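Local coordinates for protein putative superoxide reductase (Thermotoga maritima, PDB 3QZB) that probably reduces superoxide to hydrogen peroxide at an iron centre, using electrons delivered by reduced rubredoxin, at residues V70-D75 with G119-L124; P31-P36 with S135-T140; G84-N89 with P107-V112. All blocks are in the same frame, centred on the assembly; numbering follows the deposited sequence. Where two conformers were deposited one is given.

Contact 1: residues V70-D75 with G119-L124; sequences VFFQPD and GTIIAL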
loop_
_atom_site.group_PDB
_atom_site.type_symbol
_atom_site.label_atom_id
_atom_site.label_comp_id
_atom_site.label_asym_id
_atom_site.label_seq_id
_atom_site.Cartn_x
_atom_site.Cartn_y
_atom_site.Cartn_z
ATOM N N VAL A 70 -4.592 -7.945 7.025
ATOM C CA VAL A 70 -5.550 -8.915 7.512
ATOM C C VAL A 70 -6.093 -9.674 6.303
ATOM O O VAL A 70 -6.394 -9.088 5.280
ATOM C CB VAL A 70 -6.666 -8.246 8.268
ATOM C CG1 VAL A 70 -7.802 -9.242 8.674
ATOM C CG2 VAL A 70 -6.125 -7.507 9.524
ATOM N N PHE A 71 -6.166 -10.987 6.445
ATOM C CA PHE A 71 -6.794 -11.872 5.485
ATOM C C PHE A 71 -8.013 -12.543 6.147
ATOM O O PHE A 71 -8.024 -12.789 7.353
ATOM C CB PHE A 71 -5.831 -12.958 5.000
ATOM C CG PHE A 71 -4.701 -12.397 4.142
ATOM C CD1 PHE A 71 -4.854 -12.272 2.766
ATOM C CD2 PHE A 71 -3.485 -12.046 4.720
ATOM C CE1 PHE A 71 -3.862 -11.756 1.996
ATOM C CE2 PHE A 71 -2.434 -11.535 3.933
ATOM C CZ PHE A 71 -2.629 -11.417 2.575
ATOM N N PHE A 72 -8.961 -12.900 5.296
ATOM C CA PHE A 72 -10.088 -13.726 5.699
ATOM C C PHE A 72 -10.071 -14.999 4.854
ATOM O O PHE A 72 -10.005 -14.932 3.626
ATOM C CB PHE A 72 -11.404 -12.998 5.527
ATOM C CG PHE A 72 -12.589 -13.760 6.024
ATOM C CD1 PHE A 72 -12.754 -14.024 7.371
ATOM C CD2 PHE A 72 -13.549 -14.278 5.164
ATOM C CE1 PHE A 72 -13.841 -14.744 7.854
ATOM C CE2 PHE A 72 -14.608 -14.992 5.650
ATOM C CZ PHE A 72 -14.768 -15.210 6.987
ATOM N N GLN A 73 -10.170 -16.141 5.536
ATOM C CA GLN A 73 -10.182 -17.463 4.907
ATOM C C GLN A 73 -11.573 -18.067 5.134
ATOM O O GLN A 73 -11.843 -18.502 6.262
ATOM C CB GLN A 73 -9.089 -18.348 5.497
ATOM C CG GLN A 73 -8.622 -19.458 4.580
ATOM C CD GLN A 73 -9.696 -20.464 4.319
ATOM O OE1 GLN A 73 -10.146 -21.137 5.255
ATOM N NE2 GLN A 73 -10.111 -20.599 3.081
ATOM N N PRO A 74 -12.449 -18.106 4.126
ATOM C CA PRO A 74 -13.786 -18.652 4.371
ATOM C C PRO A 74 -13.725 -20.172 4.486
ATOM O O PRO A 74 -13.099 -20.825 3.635
ATOM C CB PRO A 74 -14.588 -18.214 3.151
ATOM C CG PRO A 74 -13.761 -17.153 2.462
ATOM C CD PRO A 74 -12.347 -17.520 2.784
ATOM N N ASP A 75 -14.430 -20.737 5.459
ATOM C CA ASP A 75 -14.438 -22.166 5.604
ATOM C C ASP A 75 -14.870 -22.822 4.319
ATOM O O ASP A 75 -15.859 -22.394 3.700
ATOM C CB ASP A 75 -15.398 -22.603 6.717
ATOM C CG ASP A 75 -15.057 -22.136 8.082
ATOM O OD1 ASP A 75 -13.923 -21.678 8.314
ATOM O OD2 ASP A 75 -15.986 -22.229 8.975
ATOM N N GLY A 119 -15.354 -18.284 8.909
ATOM C CA GLY A 119 -14.021 -18.412 8.424
ATOM C C GLY A 119 -12.995 -18.144 9.491
ATOM O O GLY A 119 -13.308 -18.249 10.680
ATOM N N THR A 120 -11.784 -17.835 9.046
ATOM C CA THR A 120 -10.638 -17.555 9.889
ATOM C C THR A 120 -10.060 -16.219 9.527
ATOM O O THR A 120 -9.841 -15.923 8.357
ATOM C CB THR A 120 -9.587 -18.637 9.773
ATOM O OG1 THR A 120 -10.175 -19.909 10.063
ATOM C CG2 THR A 120 -8.429 -18.440 10.727
ATOM N N ILE A 121 -9.824 -15.385 10.549
ATOM C CA ILE A 121 -9.108 -14.106 10.418
ATOM C C ILE A 121 -7.608 -14.396 10.605
ATOM O O ILE A 121 -7.240 -15.032 11.588
ATOM C CB ILE A 121 -9.598 -13.087 11.471
ATOM C CG1 ILE A 121 -11.087 -12.811 11.362
ATOM C CG2 ILE A 121 -8.753 -11.791 11.408
ATOM C CD1 ILE A 121 -11.701 -12.171 12.625
ATOM N N ILE A 122 -6.775 -13.955 9.683
ATOM C CA ILE A 122 -5.322 -14.088 9.739
ATOM C C ILE A 122 -4.711 -12.688 9.726
ATOM O O ILE A 122 -5.017 -11.878 8.859
ATOM C CB ILE A 122 -4.771 -14.938 8.589
ATOM C CG1 ILE A 122 -5.408 -16.348 8.519
ATOM C CG2 ILE A 122 -3.252 -15.072 8.735
ATOM C CD1 ILE A 122 -5.042 -17.099 7.241
ATOM N N ALA A 123 -3.887 -12.396 10.725
ATOM C CA ALA A 123 -3.145 -11.141 10.788
ATOM C C ALA A 123 -1.669 -11.433 10.446
ATOM O O ALA A 123 -1.090 -12.412 10.944
ATOM C CB ALA A 123 -3.233 -10.535 12.187
ATOM N N LEU A 124 -1.125 -10.569 9.599
ATOM C CA LEU A 124 0.299 -10.625 9.218
ATOM C C LEU A 124 0.865 -9.244 9.476
ATOM O O LEU A 124 0.318 -8.233 9.043
ATOM C CB LEU A 124 0.414 -10.967 7.754
ATOM C CG LEU A 124 1.836 -11.181 7.184
ATOM C CD1 LEU A 124 2.448 -12.416 7.673
ATOM C CD2 LEU A 124 1.803 -11.126 5.654
HETATM O O HOH W 1 -11.308 -21.139 7.886
#

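Contact 2: residues P31-P36 with S135-T140; sequences PVIEAP and SSQKIT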
loop_
_atom_site.group_PDB
_atom_site.type_symbol
_atom_site.label_atom_id
_atom_site.label_comp_id
_atom_site.label_asym_id
_atom_site.label_seq_id
_atom_site.Cartn_x
_atom_site.Cartn_y
_atom_site.Cartn_z
ATOM N N PRO A 31 1.265 -10.054 16.158
ATOM C CA PRO A 31 0.066 -9.201 15.957
ATOM C C PRO A 31 -1.106 -9.861 16.672
ATOM O O PRO A 31 -1.394 -11.030 16.417
ATOM C CB PRO A 31 -0.074 -9.164 14.442
ATOM C CG PRO A 31 0.473 -10.467 13.971
ATOM C CD PRO A 31 1.629 -10.792 14.939
ATOM N N VAL A 32 -1.744 -9.137 17.570
ATOM C CA VAL A 32 -2.806 -9.666 18.390
ATOM C C VAL A 32 -4.173 -9.208 17.865
ATOM O O VAL A 32 -4.400 -8.011 17.710
ATOM C CB VAL A 32 -2.656 -9.269 19.859
ATOM C CG1 VAL A 32 -3.837 -9.819 20.685
ATOM C CG2 VAL A 32 -1.297 -9.784 20.399
ATOM N N ILE A 33 -5.017 -10.182 17.524
ATOM C CA ILE A 33 -6.358 -9.946 16.980
ATOM C C ILE A 33 -7.372 -9.836 18.120
ATOM O O ILE A 33 -7.378 -10.701 19.019
ATOM C CB ILE A 33 -6.771 -11.123 16.090
ATOM C CG1 ILE A 33 -5.858 -11.239 14.854
ATOM C CG2 ILE A 33 -8.242 -10.915 15.602
ATOM C CD1 ILE A 33 -5.895 -12.605 14.191
ATOM N N GLU A 34 -8.213 -8.817 18.070
ATOM C CA GLU A 34 -9.408 -8.729 18.915
ATOM C C GLU A 34 -10.612 -8.654 17.982
ATOM O O GLU A 34 -10.750 -7.716 17.216
ATOM C CB GLU A 34 -9.350 -7.503 19.771
ATOM C CG GLU A 34 -8.206 -7.535 20.755
ATOM C CD GLU A 34 -8.067 -6.219 21.499
ATOM O OE1 GLU A 34 -8.862 -5.976 22.444
ATOM O OE2 GLU A 34 -7.189 -5.411 21.170
ATOM N N ALA A 35 -11.457 -9.666 18.069
ATOM C CA ALA A 35 -12.658 -9.736 17.223
ATOM C C ALA A 35 -13.647 -10.620 17.977
ATOM O O ALA A 35 -13.239 -11.525 18.690
ATOM C CB ALA A 35 -12.320 -10.360 15.844
ATOM N N PRO A 36 -14.945 -10.427 17.763
ATOM C CA PRO A 36 -15.947 -11.309 18.384
ATOM C C PRO A 36 -15.831 -12.749 17.906
ATOM O O PRO A 36 -15.464 -13.011 16.765
ATOM C CB PRO A 36 -17.266 -10.711 17.964
ATOM C CG PRO A 36 -16.997 -9.694 17.009
ATOM C CD PRO A 36 -15.532 -9.429 16.866
ATOM N N SER A 135 -0.693 -14.309 13.231
ATOM C CA SER A 135 -1.594 -14.977 14.163
ATOM C C SER A 135 -2.936 -15.185 13.450
ATOM O O SER A 135 -3.201 -14.589 12.425
ATOM C CB SER A 135 -1.778 -14.176 15.433
ATOM O OG SER A 135 -2.552 -13.052 15.241
ATOM N N SER A 136 -3.812 -15.999 14.044
ATOM C CA SER A 136 -5.107 -16.253 13.459
ATOM C C SER A 136 -6.148 -16.603 14.490
ATOM O O SER A 136 -5.805 -16.975 15.604
ATOM C CB SER A 136 -5.029 -17.359 12.413
ATOM O OG SER A 136 -4.777 -18.621 12.977
ATOM N N GLN A 137 -7.409 -16.405 14.113
ATOM C CA GLN A 137 -8.552 -16.602 15.022
ATOM C C GLN A 137 -9.764 -16.980 14.168
ATOM O O GLN A 137 -10.077 -16.296 13.211
ATOM C CB GLN A 137 -8.862 -15.250 15.787
ATOM C CG GLN A 137 -9.829 -15.259 16.810
ATOM C CD GLN A 137 -9.647 -14.086 17.598
ATOM O OE1 GLN A 137 -8.526 -13.829 18.114
ATOM N NE2 GLN A 137 -10.679 -13.353 17.722
ATOM N N LYS A 138 -10.495 -18.009 14.605
ATOM C CA LYS A 138 -11.760 -18.355 13.978
ATOM C C LYS A 138 -12.840 -17.314 14.272
ATOM O O LYS A 138 -12.862 -16.747 15.366
ATOM C CB LYS A 138 -12.227 -19.683 14.527
ATOM C CG LYS A 138 -13.297 -20.411 13.749
ATOM C CD LYS A 138 -12.656 -21.075 12.491
ATOM C CE LYS A 138 -13.677 -21.741 11.554
ATOM N NZ LYS A 138 -14.810 -20.800 11.171
ATOM N N ILE A 139 -13.757 -17.122 13.325
ATOM C CA ILE A 139 -14.974 -16.318 13.549
ATOM C C ILE A 139 -16.138 -17.102 12.942
ATOM O O ILE A 139 -16.074 -17.601 11.817
ATOM C CB ILE A 139 -14.850 -14.872 13.049
ATOM C CG1 ILE A 139 -16.049 -14.031 13.486
ATOM C CG2 ILE A 139 -14.558 -14.861 11.537
ATOM C CD1 ILE A 139 -15.802 -12.523 13.370
ATOM N N THR A 140 -17.210 -17.182 13.733
ATOM C CA THR A 140 -18.420 -17.899 13.298
ATOM C C THR A 140 -19.445 -16.838 12.890
ATOM O O THR A 140 -19.664 -15.836 13.600
ATOM C CB THR A 140 -18.963 -18.731 14.451
ATOM O OG1 THR A 140 -17.988 -19.725 14.799
ATOM C CG2 THR A 140 -20.265 -19.421 14.075
HETATM O O HOH W 2 -4.108 -12.996 17.659
HETATM O O HOH W 3 -8.151 -12.569 20.480
HETATM O O HOH W 4 -10.340 -11.685 20.189
HETATM O O HOH W 5 -12.980 -14.009 16.078
#

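Contact 3: residues G84-N89 with P107-V112; sequences GRYEFN and PTVTTV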
loop_
_atom_site.group_PDB
_atom_site.type_symbol
_atom_site.label_atom_id
_atom_site.label_comp_id
_atom_site.label_asym_id
_atom_site.label_seq_id
_atom_site.Cartn_x
_atom_site.Cartn_y
_atom_site.Cartn_z
ATOM N N GLY A 84 -7.456 -6.053 4.126
ATOM C CA GLY A 84 -6.850 -4.751 4.042
ATOM C C GLY A 84 -5.371 -4.822 4.386
ATOM O O GLY A 84 -4.924 -5.789 4.925
ATOM N N ARG A 85 -4.678 -3.736 4.012
ATOM C CA ARG A 85 -3.294 -3.495 4.423
ATOM C C ARG A 85 -3.306 -2.137 5.080
ATOM O O ARG A 85 -3.863 -1.160 4.524
ATOM C CB ARG A 85 -2.337 -3.522 3.225
ATOM C CG ARG A 85 -0.877 -3.150 3.614
ATOM C CD ARG A 85 0.022 -3.267 2.426
ATOM N NE ARG A 85 1.327 -2.622 2.562
ATOM C CZ ARG A 85 2.515 -3.234 2.417
ATOM N NH1 ARG A 85 2.663 -4.563 2.477
ATOM N NH2 ARG A 85 3.603 -2.478 2.259
ATOM N N TYR A 86 -2.698 -2.061 6.267
ATOM C CA TYR A 86 -2.772 -0.871 7.127
ATOM C C TYR A 86 -1.331 -0.472 7.475
ATOM O O TYR A 86 -0.640 -1.206 8.200
ATOM C CB TYR A 86 -3.596 -1.213 8.392
ATOM C CG TYR A 86 -4.904 -1.927 8.070
ATOM C CD1 TYR A 86 -6.008 -1.198 7.604
ATOM C CD2 TYR A 86 -4.985 -3.299 8.108
ATOM C CE1 TYR A 86 -7.203 -1.870 7.198
ATOM C CE2 TYR A 86 -6.164 -3.941 7.725
ATOM C CZ TYR A 86 -7.242 -3.256 7.266
ATOM O OH TYR A 86 -8.371 -3.964 6.902
ATOM N N GLU A 87 -0.906 0.621 6.887
ATOM C CA GLU A 87 0.471 1.054 6.964
ATOM C C GLU A 87 0.626 2.137 8.023
ATOM O O GLU A 87 -0.177 3.066 8.057
ATOM C CB GLU A 87 0.932 1.583 5.603
ATOM C CG GLU A 87 0.938 0.539 4.545
ATOM C CD GLU A 87 1.496 1.026 3.239
ATOM O OE1 GLU A 87 1.971 2.162 3.116
ATOM O OE2 GLU A 87 1.419 0.229 2.253
ATOM N N PHE A 88 1.715 2.048 8.766
ATOM C CA PHE A 88 2.061 2.967 9.859
ATOM C C PHE A 88 3.335 3.675 9.411
ATOM O O PHE A 88 4.399 3.019 9.477
ATOM C CB PHE A 88 2.248 2.182 11.152
ATOM C CG PHE A 88 1.135 1.187 11.381
ATOM C CD1 PHE A 88 -0.202 1.618 11.485
ATOM C CD2 PHE A 88 1.390 -0.153 11.471
ATOM C CE1 PHE A 88 -1.215 0.671 11.649
ATOM C CE2 PHE A 88 0.355 -1.054 11.610
ATOM C CZ PHE A 88 -0.946 -0.635 11.704
ATOM N N ASN A 89 3.217 4.906 8.907
ATOM C CA ASN A 89 4.258 5.446 8.074
ATOM C C ASN A 89 5.043 6.617 8.638
ATOM O O ASN A 89 5.923 7.145 7.969
ATOM C CB ASN A 89 3.733 5.762 6.679
ATOM C CG ASN A 89 3.337 4.508 5.918
ATOM O OD1 ASN A 89 3.765 3.414 6.292
ATOM N ND2 ASN A 89 2.519 4.650 4.864
ATOM N N PRO A 107 1.518 0.934 15.817
ATOM C CA PRO A 107 1.038 -0.246 15.076
ATOM C C PRO A 107 -0.184 -0.900 15.711
ATOM O O PRO A 107 -0.168 -1.990 16.242
ATOM C CB PRO A 107 2.233 -1.170 15.038
ATOM C CG PRO A 107 2.921 -0.897 16.345
ATOM C CD PRO A 107 2.765 0.616 16.547
ATOM N N THR A 108 -1.274 -0.133 15.590
ATOM C CA THR A 108 -2.592 -0.442 16.116
ATOM C C THR A 108 -3.545 -0.059 15.005
ATOM O O THR A 108 -3.391 0.988 14.397
ATOM C CB THR A 108 -2.888 0.323 17.451
ATOM O OG1 THR A 108 -1.847 0.087 18.383
ATOM C CG2 THR A 108 -4.234 -0.151 18.049
ATOM N N VAL A 109 -4.495 -0.935 14.691
ATOM C CA VAL A 109 -5.502 -0.569 13.694
ATOM C C VAL A 109 -6.838 -1.230 14.054
ATOM O O VAL A 109 -6.878 -2.347 14.497
ATOM C CB VAL A 109 -5.038 -0.885 12.247
ATOM C CG1 VAL A 109 -4.896 -2.409 12.024
ATOM C CG2 VAL A 109 -5.988 -0.208 11.208
ATOM N N THR A 110 -7.903 -0.488 13.762
ATOM C CA THR A 110 -9.263 -1.053 13.801
ATOM C C THR A 110 -9.842 -0.936 12.396
ATOM O O THR A 110 -9.905 0.131 11.816
ATOM C CB THR A 110 -10.166 -0.300 14.754
ATOM O OG1 THR A 110 -9.529 -0.252 16.043
ATOM C CG2 THR A 110 -11.537 -0.989 14.868
ATOM N N THR A 111 -10.245 -2.079 11.859
ATOM C CA THR A 111 -10.907 -2.216 10.557
ATOM C C THR A 111 -12.270 -2.869 10.782
ATOM O O THR A 111 -12.515 -3.507 11.812
ATOM C CB THR A 111 -9.999 -3.017 9.606
ATOM O OG1 THR A 111 -10.486 -3.003 8.267
ATOM C CG2 THR A 111 -9.804 -4.431 9.988
ATOM N N VAL A 112 -13.183 -2.577 9.857
ATOM C CA VAL A 112 -14.563 -3.001 9.989
ATOM C C VAL A 112 -14.905 -3.833 8.739
ATOM O O VAL A 112 -14.662 -3.400 7.620
ATOM C CB VAL A 112 -15.502 -1.809 10.093
ATOM C CG1 VAL A 112 -16.962 -2.275 10.143
ATOM C CG2 VAL A 112 -15.164 -0.963 11.298
#

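Contact 1: residues V70-D75 with G119-L124
Phe71 and Ile122 face each other as a hydrogen-bonded pair of two antiparallel neighbours, strand 65-74 and strand 119-127. Their mutual bonds are nearly straight: Phe71 N to Ile122 O is 2.8 Å, and Ile122 N to Phe71 O is 2.9 Å. Gln73 and Thr120 repeat the pattern, with Gln73 N giving to Thr120 O and Thr120 N to Gln73 O. Between these pairs Phe72 CA and Ile121 CA, and beyond Phe71 also Val70 CA, make CA-H...O contacts with the other strand. Among apolar groups, Val70 and Ile121 lie side by side, with CG1 of Val70 3.9 Å from CG2 of Ile121. CG of Phe72 is anti to its backbone N (chi1 -176°), and ring atom CZ comes within 3.6 Å of Gly119 CA; a side chain on that glycine would collide with the ring. At the Gln73 and Thr120 end of the other face, where Asp75 follows the strand, one water links Gln73 OE1, Asp75 OD1 and Thr120 OG1, 2.7 Å from the last. Gln73 NE2 turns to Tyr79 O, and Asp75 OD2 pairs with Lys138. The face of Phe71, Gln73, Thr120 and Ile122 thus joins apolar packing to a water-linked polar end and meets the second subunit of this immunoglobulin-like sandwich protein.

Contact 2: residues P31-P36 with S135-T140
Ser135 OG gives a short hydrogen bond of 2.6 Å to Pro31 O, a direct link between two roughly parallel strand segments whose axes stand 7.0 Å apart. The hydroxyl is put there by a chi1 of 73°, with OG between the backbone N and the carbonyl carbon. The tip of Ile33 also touches this hydroxyl, its CD1 3.5 Å from Ser135 OG. The side chains of Ile33 and Gln137 run antiparallel past one another, CG2 of Ile33 lying 4.0 Å from CD of Gln137. Farther along, CD1 of Ile139 reaches Pro36 O at 3.4 Å. Strand 31-34 borders the three-stranded sheet and strand 131-141 belongs to the other, so side chains and waters, with no backbone pairing, link the two sheets of the immunoglobulin-like sandwich here. Four waters fill in the polar links. One accepts from Ile33 N and donates to Ser135 OG; a second lies between Ile33 O and Gln137 OE1, the latter 2.7 Å away. The amide NE2 of Gln137 gives to two more: one also takes the N-H of Ala35, the other donates to Pro36 O and Lys138 O. Strand 119-127, the sheet neighbour of strand 131-141, is backbone-bonded to Ser135 through Ala123 and to Gln137 through Ile121, and its Ala123 side chain packs on Ile33. Backbone bonds of Val32 with Thr50 and of Glu34 with Val48 hold the other segment to strand 44-51.

Contact 3: residues G84-N89 with P107-V112
Tyr86 and Val109 meet with their side chains crossing at about a right angle, Val109 CG2 lying 3.7 Å from Tyr86 CD1. Beyond it the phenol hydroxyl donates to Thr111 OG1 at 2.7 Å, again with the two side chains nearly perpendicular. Thr111 brings its hydroxyl to this bond with OG1 anti to the backbone N (chi1 -171°). An alanine in place of Tyr86 would probably leave Thr111 OG1 without this donor and open a gap beside Val109. Strand 81-87 lies in the larger sheet of the immunoglobulin-like sandwich and the 108-112 part of strand 103-115 in the three-stranded one, with Phe88 and Pro107 at their ends, so these side chains bridge its interior. Phe88 crosses Pro107 at about a right angle and presents a ring face to it: Pro107 CA makes a CH-pi contact 3.7 Å from the ring centroid, 15° off the normal. The opposite face of that ring carries Tyr86 O, offset toward the rim. Val109 CB instead approaches the ring edge, 4.1 Å from Phe88 CZ. Strand 65-74 adds Val70 against Tyr86 and Ile68 against Phe88. The side chain of Pro107 lies about 9 Å from the bound iron, and about 6 Å from that of the iron ligand His57.

In the fold
All three contacts belong to one immunoglobulin-like sandwich. Contact 1 lies within the larger sheet, whereas contacts 2 and 3 each run from that sheet to the three-stranded one. Contacts 1 and 2, with centres about 8 Å apart, are coupled through the antiparallel neighbours 119-127 and 131-141; the centre of contact 3 is about 15 Å from each of the other two centres, and contact 3 joins contact 1 where strand 65-74 pairs with strand 81-87. Along the chain they nest: contact 3 inside the loop closed by contact 1, and that inside the loop closed by contact 2. Contacts 1 and 3 also touch the third subunit, so the same strands serve both the fold and the assembly.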